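Local coordinates for taurocyamine kinase (Schistosoma mansoni, PDB 4WOD), which catalyses the reversible, magnesium-dependent transfer of a phosphate group between ATP and the guanidino compound taurocyamine, at residues Ser453-Thr461 with Ala620-Ile628; Lys478-Arg489 with Thr637-Lys646. The protein carries 4 engineered substitutions. All coordinates share one frame; numbering follows the deposited sequence.

Following the chain from its N terminus, the loop 453-461 comes first, after helix 437-448, and strand 480-489 begins some twenty residues later. The hairpin 620-628 then returns to the loop, closing interaction 1 across 158 intervening residues, and strand 639-646 pairs with strand 480-489 to close interaction 2 across 147. Because the segments alternate, the two closures cross instead of nesting, an example of how interleaved contacts knit a domain together. Interaction 2 lies inside the large antiparallel sheet of the second catalytic unit, whereas interaction 1 fastens the loop leading toward that sheet to the hairpin preceding strand 639-646. Tyr-627 and Arg-489 join them through a cation-pi contact.

Interaction 1 of 2, residues Ser453-Thr461 with Ala620-Ile628; sequences SAFKHPAPT and AHSDKYGYI
His-457 lies against the backbone of Tyr-625 and Gly-626, and its N donates to Asp-623 O at a modelled 2.5 Å, short enough that the exact length is doubtful. CG opposite the backbone N (chi1 -167°) carries the imidazole over the Tyr-625/Gly-626 peptide. His-457 CB sits 3.3 Å from Asp-623 O, and CG comes 3.4 Å from Gly-626 N. In the ring, CD2 faces Tyr-625 C, while ND1 and CE1 lie over Gly-626 CA, which makes a CH-pi contact 3.5 Å from the ring centroid; NE2 is more distant, near Gly-626 CA and Tyr-625 O. The opposite face carries Pro-458 CD. The surface receiving the ring is a small beta-hairpin, strands 621-622 and 626-627 joined by a three-residue turn in which Ser-622 OG accepts from Tyr-625 N as an ST motif. Having no side chain, Gly-626 lets the imidazole settle directly on the main chain. His-457 ND1 donates to Pro-458 O at 3.0 Å, a bent bond (139°) tilted from the ring plane. Pro-458 O also accepts from a water at 2.7 Å, which is hydrogen-bonded to His-621 NE2. Farther along, Pro-460 CG rests on Tyr-627 OH, the two side chains crossing at about a right angle. At the other end, Lys-456 runs beside Asp-623, Lys-456 NZ reaching Asp-623 OD2 in a weak salt bridge of 3.4 Å.

Interaction 2 of 2, residues Lys478-Arg489 with Thr637-Lys646; sequences KFIVSTRVRVGR and TSMRASVLLK
Arg-640 CB lies over the centre of one face of the Arg-486 guanidinium, 3.7 Å above its plane, while Ser-638 O sits at the edge, near that plane. A bend at chi2 (87°) folds Arg-486 across to the neighbouring strand, and its NH1 is hydrogen-bonded to Asn-634 OD1. The Arg-489 guanidinium folds back to the Val-487 side, with Val-487 CG2 against one face; at its edge, in plane, a water accepts from Arg-489 NH2 at 2.7 Å and donates to Thr-637 O. The guanidinium planes of Arg-484 and Arg-640 stand 75° apart, their NH1 atoms separated by 3.8 Å. A second water accepts from both, weakly from Arg-640, and also donates to Arg-640 O at 2.7 Å; Arg-640 NH2 has a salt bridge to Asp-684. The backbones are antiparallel strands (169°), bonded in both directions between Arg-484 and Ser-642 and between Arg-486 and Arg-640. At one end Gly-488 N donates to both the hydroxyl and the carbonyl of Ser-638. Toward the other, Val-481 and Ser-482 together face Leu-644 as a beta bulge, and Ser-482 N is buried without a partner. The face opposite Arg-484, Arg-486 and Arg-640 is largely apolar: Val-485 CG2 meets Ala-641 CB at 3.6 Å, and Met-639 CE reaches Val-487 CG1, beneath helices 599-614 and 695-715. Paired central strands with arginines gathered on one face are characteristic of the catalytic domain of ATP:guanido phosphotransferases, and here residues of both strands are predicted to bind ATP.

Interaction 1 of 2, residues Ser453-Thr461 with Ala620-Ile628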
loop_
_atom_site.group_PDB
_atom_site.type_symbol
_atom_site.label_atom_id
_atom_site.label_comp_id
_atom_site.label_asym_id
_atom_site.label_seq_id
_atom_site.Cartn_x
_atom_site.Cartn_y
_atom_site.Cartn_z
ATOM N N SER A 453 -5.999 -33.892 -23.495
ATOM C CA SER A 453 -6.578 -35.220 -23.630
ATOM C C SER A 453 -8.010 -35.162 -24.194
ATOM O O SER A 453 -8.733 -34.169 -24.016
ATOM C CB SER A 453 -6.566 -35.925 -22.277
ATOM O OG SER A 453 -7.496 -36.993 -22.249
ATOM N N ALA A 454 -8.404 -36.238 -24.869
ATOM C CA ALA A 454 -9.741 -36.382 -25.433
ATOM C C ALA A 454 -10.800 -36.568 -24.361
ATOM O O ALA A 454 -11.988 -36.320 -24.602
ATOM C CB ALA A 454 -9.776 -37.568 -26.380
ATOM N N PHE A 455 -10.366 -37.025 -23.185
ATOM C CA PHE A 455 -11.288 -37.459 -22.132
ATOM C C PHE A 455 -11.672 -36.357 -21.139
ATOM O O PHE A 455 -10.844 -35.510 -20.781
ATOM C CB PHE A 455 -10.679 -38.635 -21.358
ATOM C CG PHE A 455 -10.378 -39.837 -22.213
ATOM C CD1 PHE A 455 -11.395 -40.706 -22.591
ATOM C CD2 PHE A 455 -9.076 -40.106 -22.632
ATOM C CE1 PHE A 455 -11.131 -41.818 -23.380
ATOM C CE2 PHE A 455 -8.801 -41.223 -23.419
ATOM C CZ PHE A 455 -9.834 -42.082 -23.793
ATOM N N LYS A 456 -12.923 -36.388 -20.684
ATOM C CA LYS A 456 -13.356 -35.527 -19.589
ATOM C C LYS A 456 -12.501 -35.811 -18.369
ATOM O O LYS A 456 -12.172 -36.978 -18.109
ATOM C CB LYS A 456 -14.825 -35.759 -19.230
ATOM C CG LYS A 456 -15.745 -36.096 -20.378
ATOM C CD LYS A 456 -17.099 -36.524 -19.827
ATOM C CE LYS A 456 -18.133 -36.680 -20.936
ATOM N NZ LYS A 456 -18.377 -35.378 -21.606
ATOM N N HIS A 457 -12.138 -34.754 -17.636
ATOM C CA HIS A 457 -11.459 -34.869 -16.336
ATOM C C HIS A 457 -12.203 -35.899 -15.508
ATOM O O HIS A 457 -13.425 -35.990 -15.583
ATOM C CB HIS A 457 -11.430 -33.505 -15.601
ATOM C CG HIS A 457 -10.493 -33.443 -14.421
ATOM N ND1 HIS A 457 -10.892 -33.734 -13.131
ATOM C CD2 HIS A 457 -9.179 -33.110 -14.339
ATOM C CE1 HIS A 457 -9.866 -33.587 -12.306
ATOM N NE2 HIS A 457 -8.814 -33.214 -13.016
ATOM N N PRO A 458 -11.461 -36.714 -14.741
ATOM C CA PRO A 458 -12.127 -37.680 -13.861
ATOM C C PRO A 458 -13.185 -36.988 -13.003
ATOM O O PRO A 458 -12.971 -35.842 -12.595
ATOM C CB PRO A 458 -10.976 -38.231 -12.979
ATOM C CG PRO A 458 -9.734 -37.426 -13.322
ATOM C CD PRO A 458 -9.988 -36.841 -14.685
ATOM N N ALA A 459 -14.326 -37.632 -12.770
ATOM C CA ALA A 459 -15.292 -37.104 -11.809
ATOM C C ALA A 459 -14.622 -37.033 -10.443
ATOM O O ALA A 459 -13.590 -37.671 -10.231
ATOM C CB ALA A 459 -16.548 -37.976 -11.754
ATOM N N PRO A 460 -15.177 -36.222 -9.529
ATOM C CA PRO A 460 -14.674 -36.260 -8.156
ATOM C C PRO A 460 -14.595 -37.696 -7.649
ATOM O O PRO A 460 -15.609 -38.385 -7.600
ATOM C CB PRO A 460 -15.712 -35.433 -7.376
ATOM C CG PRO A 460 -16.691 -34.892 -8.413
ATOM C CD PRO A 460 -16.048 -35.057 -9.747
ATOM N N THR A 461 -13.390 -38.149 -7.328
ATOM C CA THR A 461 -13.181 -39.518 -6.862
ATOM C C THR A 461 -12.560 -39.450 -5.469
ATOM O O THR A 461 -11.342 -39.466 -5.326
ATOM C CB THR A 461 -12.274 -40.319 -7.822
ATOM O OG1 THR A 461 -12.805 -40.258 -9.153
ATOM C CG2 THR A 461 -12.163 -41.775 -7.391
ATOM N N ALA A 620 -18.080 -24.613 -9.423
ATOM C CA ALA A 620 -17.588 -24.495 -10.801
ATOM C C ALA A 620 -16.667 -25.691 -11.176
ATOM O O ALA A 620 -15.671 -25.959 -10.506
ATOM C CB ALA A 620 -16.850 -23.154 -10.981
ATOM N N HIS A 621 -17.000 -26.417 -12.238
ATOM C CA HIS A 621 -16.237 -27.615 -12.613
ATOM C C HIS A 621 -16.054 -27.715 -14.129
ATOM O O HIS A 621 -16.950 -27.360 -14.883
ATOM C CB HIS A 621 -16.929 -28.881 -12.082
ATOM C CG HIS A 621 -16.144 -30.143 -12.288
ATOM N ND1 HIS A 621 -16.218 -30.887 -13.452
ATOM C CD2 HIS A 621 -15.299 -30.816 -11.467
ATOM C CE1 HIS A 621 -15.432 -31.946 -13.345
ATOM N NE2 HIS A 621 -14.866 -31.928 -12.150
ATOM N N SER A 622 -14.906 -28.229 -14.566
ATOM C CA SER A 622 -14.585 -28.276 -15.991
ATOM C C SER A 622 -14.313 -29.690 -16.505
ATOM O O SER A 622 -13.653 -30.489 -15.849
ATOM C CB SER A 622 -13.365 -27.391 -16.269
ATOM O OG SER A 622 -12.783 -27.703 -17.515
ATOM N N ASP A 623 -14.804 -29.986 -17.702
ATOM C CA ASP A 623 -14.494 -31.261 -18.340
ATOM C C ASP A 623 -12.987 -31.354 -18.637
ATOM O O ASP A 623 -12.383 -32.418 -18.532
ATOM C CB ASP A 623 -15.307 -31.429 -19.623
ATOM C CG ASP A 623 -16.654 -32.084 -19.388
ATOM O OD1 ASP A 623 -17.015 -32.346 -18.215
ATOM O OD2 ASP A 623 -17.357 -32.338 -20.392
ATOM N N LYS A 624 -12.399 -30.219 -18.992
ATOM C CA LYS A 624 -10.963 -30.102 -19.232
ATOM C C LYS A 624 -10.144 -30.167 -17.924
ATOM O O LYS A 624 -9.229 -30.991 -17.793
ATOM C CB LYS A 624 -10.644 -28.779 -19.960
ATOM C CG LYS A 624 -11.442 -28.521 -21.257
ATOM C CD LYS A 624 -10.969 -27.253 -22.006
ATOM C CE LYS A 624 -11.424 -25.961 -21.336
ATOM N NZ LYS A 624 -12.886 -25.658 -21.461
ATOM N N TYR A 625 -10.478 -29.311 -16.956
ATOM C CA TYR A 625 -9.571 -29.074 -15.818
ATOM C C TYR A 625 -10.067 -29.522 -14.436
ATOM O O TYR A 625 -9.376 -29.287 -13.446
ATOM C CB TYR A 625 -9.217 -27.579 -15.741
ATOM C CG TYR A 625 -8.724 -27.010 -17.053
ATOM C CD1 TYR A 625 -7.670 -27.611 -17.739
ATOM C CD2 TYR A 625 -9.333 -25.892 -17.621
ATOM C CE1 TYR A 625 -7.223 -27.103 -18.952
ATOM C CE2 TYR A 625 -8.893 -25.376 -18.825
ATOM C CZ TYR A 625 -7.847 -25.987 -19.489
ATOM O OH TYR A 625 -7.421 -25.467 -20.693
ATOM N N GLY A 626 -11.243 -30.137 -14.334
ATOM C CA GLY A 626 -11.733 -30.508 -13.003
ATOM C C GLY A 626 -12.276 -29.292 -12.262
ATOM O O GLY A 626 -12.887 -28.429 -12.886
ATOM N N TYR A 627 -12.069 -29.203 -10.942
ATOM C CA TYR A 627 -12.581 -28.045 -10.218
ATOM C C TYR A 627 -11.859 -26.771 -10.661
ATOM O O TYR A 627 -10.630 -26.728 -10.800
ATOM C CB TYR A 627 -12.508 -28.244 -8.686
ATOM C CG TYR A 627 -13.596 -29.204 -8.226
ATOM C CD1 TYR A 627 -14.928 -28.818 -8.242
ATOM C CD2 TYR A 627 -13.292 -30.503 -7.848
ATOM C CE1 TYR A 627 -15.932 -29.689 -7.855
ATOM C CE2 TYR A 627 -14.283 -31.393 -7.464
ATOM C CZ TYR A 627 -15.601 -30.979 -7.472
ATOM O OH TYR A 627 -16.593 -31.857 -7.103
ATOM N N ILE A 628 -12.657 -25.754 -10.942
ATOM C CA ILE A 628 -12.144 -24.457 -11.375
ATOM C C ILE A 628 -11.827 -23.575 -10.179
ATOM O O ILE A 628 -12.600 -23.519 -9.219
ATOM C CB ILE A 628 -13.164 -23.755 -12.292
ATOM C CG1 ILE A 628 -13.284 -24.550 -13.592
ATOM C CG2 ILE A 628 -12.764 -22.279 -12.554
ATOM C CD1 ILE A 628 -14.587 -24.310 -14.298
HETATM O O HOH W 1 -13.062 -33.932 -10.726
#

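Interaction 2 of 2, residues Lys478-Arg489 with Thr637-Lys646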
loop_
_atom_site.group_PDB
_atom_site.type_symbol
_atom_site.label_atom_id
_atom_site.label_comp_id
_atom_site.label_asym_id
_atom_site.label_seq_id
_atom_site.Cartn_x
_atom_site.Cartn_y
_atom_site.Cartn_z
ATOM N N LYS A 478 6.086 -38.766 18.065
ATOM C CA LYS A 478 6.090 -37.684 17.117
ATOM C C LYS A 478 7.129 -37.822 16.002
ATOM O O LYS A 478 8.341 -37.823 16.220
ATOM C CB LYS A 478 6.285 -36.350 17.856
ATOM C CG LYS A 478 5.008 -35.516 18.074
ATOM C CD LYS A 478 4.773 -35.211 19.554
ATOM C CE LYS A 478 3.815 -34.037 19.756
ATOM N NZ LYS A 478 3.196 -34.012 21.122
ATOM N N PHE A 479 6.604 -37.965 14.797
ATOM C CA PHE A 479 7.257 -37.476 13.607
ATOM C C PHE A 479 6.337 -36.370 13.101
ATOM O O PHE A 479 6.782 -35.366 12.545
ATOM C CB PHE A 479 7.449 -38.583 12.572
ATOM C CG PHE A 479 8.520 -39.564 12.935
ATOM C CD1 PHE A 479 8.217 -40.714 13.647
ATOM C CD2 PHE A 479 9.837 -39.326 12.580
ATOM C CE1 PHE A 479 9.211 -41.613 13.984
ATOM C CE2 PHE A 479 10.832 -40.222 12.914
ATOM C CZ PHE A 479 10.520 -41.365 13.615
ATOM N N ILE A 480 5.043 -36.550 13.354
ATOM C CA ILE A 480 4.021 -35.651 12.828
ATOM C C ILE A 480 3.332 -34.814 13.903
ATOM O O ILE A 480 2.605 -35.333 14.750
ATOM C CB ILE A 480 2.953 -36.436 12.055
ATOM C CG1 ILE A 480 3.601 -37.121 10.847
ATOM C CG2 ILE A 480 1.805 -35.503 11.644
ATOM C CD1 ILE A 480 2.692 -38.100 10.118
ATOM N N VAL A 481 3.576 -33.509 13.860
ATOM C CA VAL A 481 2.931 -32.575 14.776
ATOM C C VAL A 481 1.441 -32.411 14.470
ATOM O O VAL A 481 0.604 -32.385 15.377
ATOM C CB VAL A 481 3.612 -31.200 14.728
ATOM C CG1 VAL A 481 2.884 -30.217 15.637
ATOM C CG2 VAL A 481 5.086 -31.325 15.119
ATOM N N SER A 482 1.101 -32.318 13.187
ATOM C CA SER A 482 -0.298 -32.136 12.808
ATOM C C SER A 482 -0.538 -32.443 11.335
ATOM O O SER A 482 0.383 -32.417 10.521
ATOM C CB SER A 482 -0.762 -30.709 13.116
ATOM O OG SER A 482 -0.014 -29.767 12.366
ATOM N N THR A 483 -1.794 -32.713 11.012
ATOM C CA THR A 483 -2.198 -33.084 9.660
ATOM C C THR A 483 -3.324 -32.158 9.195
ATOM O O THR A 483 -4.119 -31.684 10.001
ATOM C CB THR A 483 -2.646 -34.564 9.612
ATOM O OG1 THR A 483 -1.606 -35.379 10.164
ATOM C CG2 THR A 483 -2.947 -35.028 8.176
ATOM N N ARG A 484 -3.382 -31.921 7.886
ATOM C CA ARG A 484 -4.273 -30.950 7.297
ATOM C C ARG A 484 -4.544 -31.388 5.857
ATOM O O ARG A 484 -3.631 -31.848 5.161
ATOM C CB ARG A 484 -3.625 -29.552 7.355
ATOM C CG ARG A 484 -4.460 -28.335 6.873
ATOM C CD ARG A 484 -3.527 -27.100 6.804
ATOM N NE ARG A 484 -4.163 -25.816 6.465
ATOM C CZ ARG A 484 -4.202 -25.289 5.239
ATOM N NH1 ARG A 484 -3.683 -25.944 4.217
ATOM N NH2 ARG A 484 -4.773 -24.103 5.026
ATOM N N VAL A 485 -5.797 -31.302 5.428
ATOM C CA VAL A 485 -6.107 -31.384 3.996
ATOM C C VAL A 485 -7.057 -30.251 3.672
ATOM O O VAL A 485 -8.000 -30.009 4.399
ATOM C CB VAL A 485 -6.745 -32.732 3.561
ATOM C CG1 VAL A 485 -6.838 -32.798 2.017
ATOM C CG2 VAL A 485 -5.948 -33.898 4.085
ATOM N N ARG A 486 -6.809 -29.545 2.577
ATOM C CA ARG A 486 -7.746 -28.523 2.158
ATOM C C ARG A 486 -8.066 -28.635 0.670
ATOM O O ARG A 486 -7.320 -29.276 -0.090
ATOM C CB ARG A 486 -7.208 -27.123 2.471
ATOM C CG ARG A 486 -5.969 -26.702 1.718
ATOM C CD ARG A 486 -6.272 -26.063 0.340
ATOM N NE ARG A 486 -5.061 -25.516 -0.281
ATOM C CZ ARG A 486 -4.800 -25.506 -1.585
ATOM N NH1 ARG A 486 -5.653 -26.033 -2.453
ATOM N NH2 ARG A 486 -3.669 -24.966 -2.021
ATOM N N VAL A 487 -9.156 -27.986 0.269
ATOM C CA VAL A 487 -9.446 -27.790 -1.157
ATOM C C VAL A 487 -9.900 -26.367 -1.431
ATOM O O VAL A 487 -10.429 -25.695 -0.539
ATOM C CB VAL A 487 -10.538 -28.756 -1.685
ATOM C CG1 VAL A 487 -10.048 -30.218 -1.672
ATOM C CG2 VAL A 487 -11.831 -28.580 -0.899
ATOM N N GLY A 488 -9.694 -25.909 -2.668
ATOM C CA GLY A 488 -10.338 -24.700 -3.139
ATOM C C GLY A 488 -11.649 -25.018 -3.843
ATOM O O GLY A 488 -11.772 -26.089 -4.422
ATOM N N ARG A 489 -12.630 -24.110 -3.770
ATOM C CA ARG A 489 -13.868 -24.232 -4.562
ATOM C C ARG A 489 -14.351 -22.864 -5.030
ATOM O O ARG A 489 -14.193 -21.855 -4.338
ATOM C CB ARG A 489 -15.002 -24.926 -3.775
ATOM C CG ARG A 489 -14.804 -26.424 -3.480
ATOM C CD ARG A 489 -14.947 -27.313 -4.758
ATOM N NE ARG A 489 -14.819 -28.756 -4.497
ATOM C CZ ARG A 489 -13.680 -29.443 -4.471
ATOM N NH1 ARG A 489 -12.519 -28.841 -4.679
ATOM N NH2 ARG A 489 -13.697 -30.750 -4.219
ATOM N N THR A 637 -8.098 -31.371 -8.626
ATOM C CA THR A 637 -8.601 -31.683 -7.294
ATOM C C THR A 637 -8.671 -30.444 -6.425
ATOM O O THR A 637 -9.455 -30.385 -5.479
ATOM C CB THR A 637 -7.698 -32.687 -6.574
ATOM O OG1 THR A 637 -6.405 -32.093 -6.394
ATOM C CG2 THR A 637 -7.578 -33.973 -7.367
ATOM N N SER A 638 -7.796 -29.488 -6.729
ATOM C CA SER A 638 -7.577 -28.314 -5.902
ATOM C C SER A 638 -7.217 -28.707 -4.479
ATOM O O SER A 638 -7.554 -27.994 -3.550
ATOM C CB SER A 638 -8.815 -27.418 -5.882
ATOM O OG SER A 638 -8.478 -26.152 -5.343
ATOM N N MET A 639 -6.563 -29.850 -4.328
ATOM C CA MET A 639 -6.381 -30.484 -3.025
ATOM C C MET A 639 -4.949 -30.456 -2.586
ATOM O O MET A 639 -4.052 -30.868 -3.319
ATOM C CB MET A 639 -6.857 -31.933 -3.044
ATOM C CG MET A 639 -6.685 -32.643 -1.702
ATOM S SD MET A 639 -7.495 -34.258 -1.640
ATOM C CE MET A 639 -9.199 -33.737 -1.313
ATOM N N ARG A 640 -4.746 -29.987 -1.366
ATOM C CA ARG A 640 -3.446 -30.001 -0.749
ATOM C C ARG A 640 -3.547 -30.672 0.613
ATOM O O ARG A 640 -4.188 -30.145 1.526
ATOM C CB ARG A 640 -2.892 -28.573 -0.626
ATOM C CG ARG A 640 -1.487 -28.484 -0.025
ATOM C CD ARG A 640 -1.095 -27.005 0.135
ATOM N NE ARG A 640 0.244 -26.794 0.673
ATOM C CZ ARG A 640 0.566 -26.870 1.964
ATOM N NH1 ARG A 640 -0.353 -27.183 2.869
ATOM N NH2 ARG A 640 1.814 -26.640 2.353
ATOM N N ALA A 641 -2.956 -31.860 0.713
ATOM C CA ALA A 641 -2.822 -32.561 1.985
ATOM C C ALA A 641 -1.413 -32.365 2.512
ATOM O O ALA A 641 -0.437 -32.445 1.762
ATOM C CB ALA A 641 -3.118 -34.028 1.830
ATOM N N SER A 642 -1.292 -32.153 3.808
ATOM C CA SER A 642 0.000 -31.798 4.341
ATOM C C SER A 642 0.173 -32.273 5.764
ATOM O O SER A 642 -0.804 -32.582 6.452
ATOM C CB SER A 642 0.203 -30.282 4.261
ATOM O OG SER A 642 -0.678 -29.608 5.136
ATOM N N VAL A 643 1.429 -32.351 6.189
ATOM C CA VAL A 643 1.762 -32.641 7.579
ATOM C C VAL A 643 2.836 -31.695 8.067
ATOM O O VAL A 643 3.670 -31.230 7.294
ATOM C CB VAL A 643 2.271 -34.097 7.785
ATOM C CG1 VAL A 643 1.156 -35.098 7.553
ATOM C CG2 VAL A 643 3.488 -34.388 6.896
ATOM N N LEU A 644 2.809 -31.413 9.362
ATOM C CA LEU A 644 3.935 -30.770 10.006
ATOM C C LEU A 644 4.857 -31.883 10.520
ATOM O O LEU A 644 4.535 -32.571 11.491
ATOM C CB LEU A 644 3.462 -29.854 11.131
ATOM C CG LEU A 644 4.462 -28.795 11.579
ATOM C CD1 LEU A 644 5.148 -28.183 10.367
ATOM C CD2 LEU A 644 3.740 -27.737 12.374
ATOM N N LEU A 645 5.988 -32.071 9.839
ATOM C CA LEU A 645 6.843 -33.238 10.062
ATOM C C LEU A 645 8.179 -32.903 10.738
ATOM O O LEU A 645 8.915 -32.014 10.292
ATOM C CB LEU A 645 7.105 -33.944 8.730
ATOM C CG LEU A 645 7.830 -35.293 8.752
ATOM C CD1 LEU A 645 7.000 -36.342 9.469
ATOM C CD2 LEU A 645 8.164 -35.745 7.337
ATOM N N LYS A 646 8.490 -33.630 11.809
ATOM C CA LYS A 646 9.788 -33.497 12.478
ATOM C C LYS A 646 10.787 -34.531 11.972
ATOM O O LYS A 646 10.698 -35.712 12.299
ATOM C CB LYS A 646 9.637 -33.631 13.993
ATOM C CG LYS A 646 8.659 -32.646 14.601
ATOM C CD LYS A 646 8.757 -32.643 16.112
ATOM C CE LYS A 646 8.528 -34.024 16.673
ATOM N NZ LYS A 646 8.489 -34.006 18.159
HETATM O O HOH W 2 -2.852 -28.884 3.487
HETATM O O HOH W 3 -11.293 -31.955 -4.618
#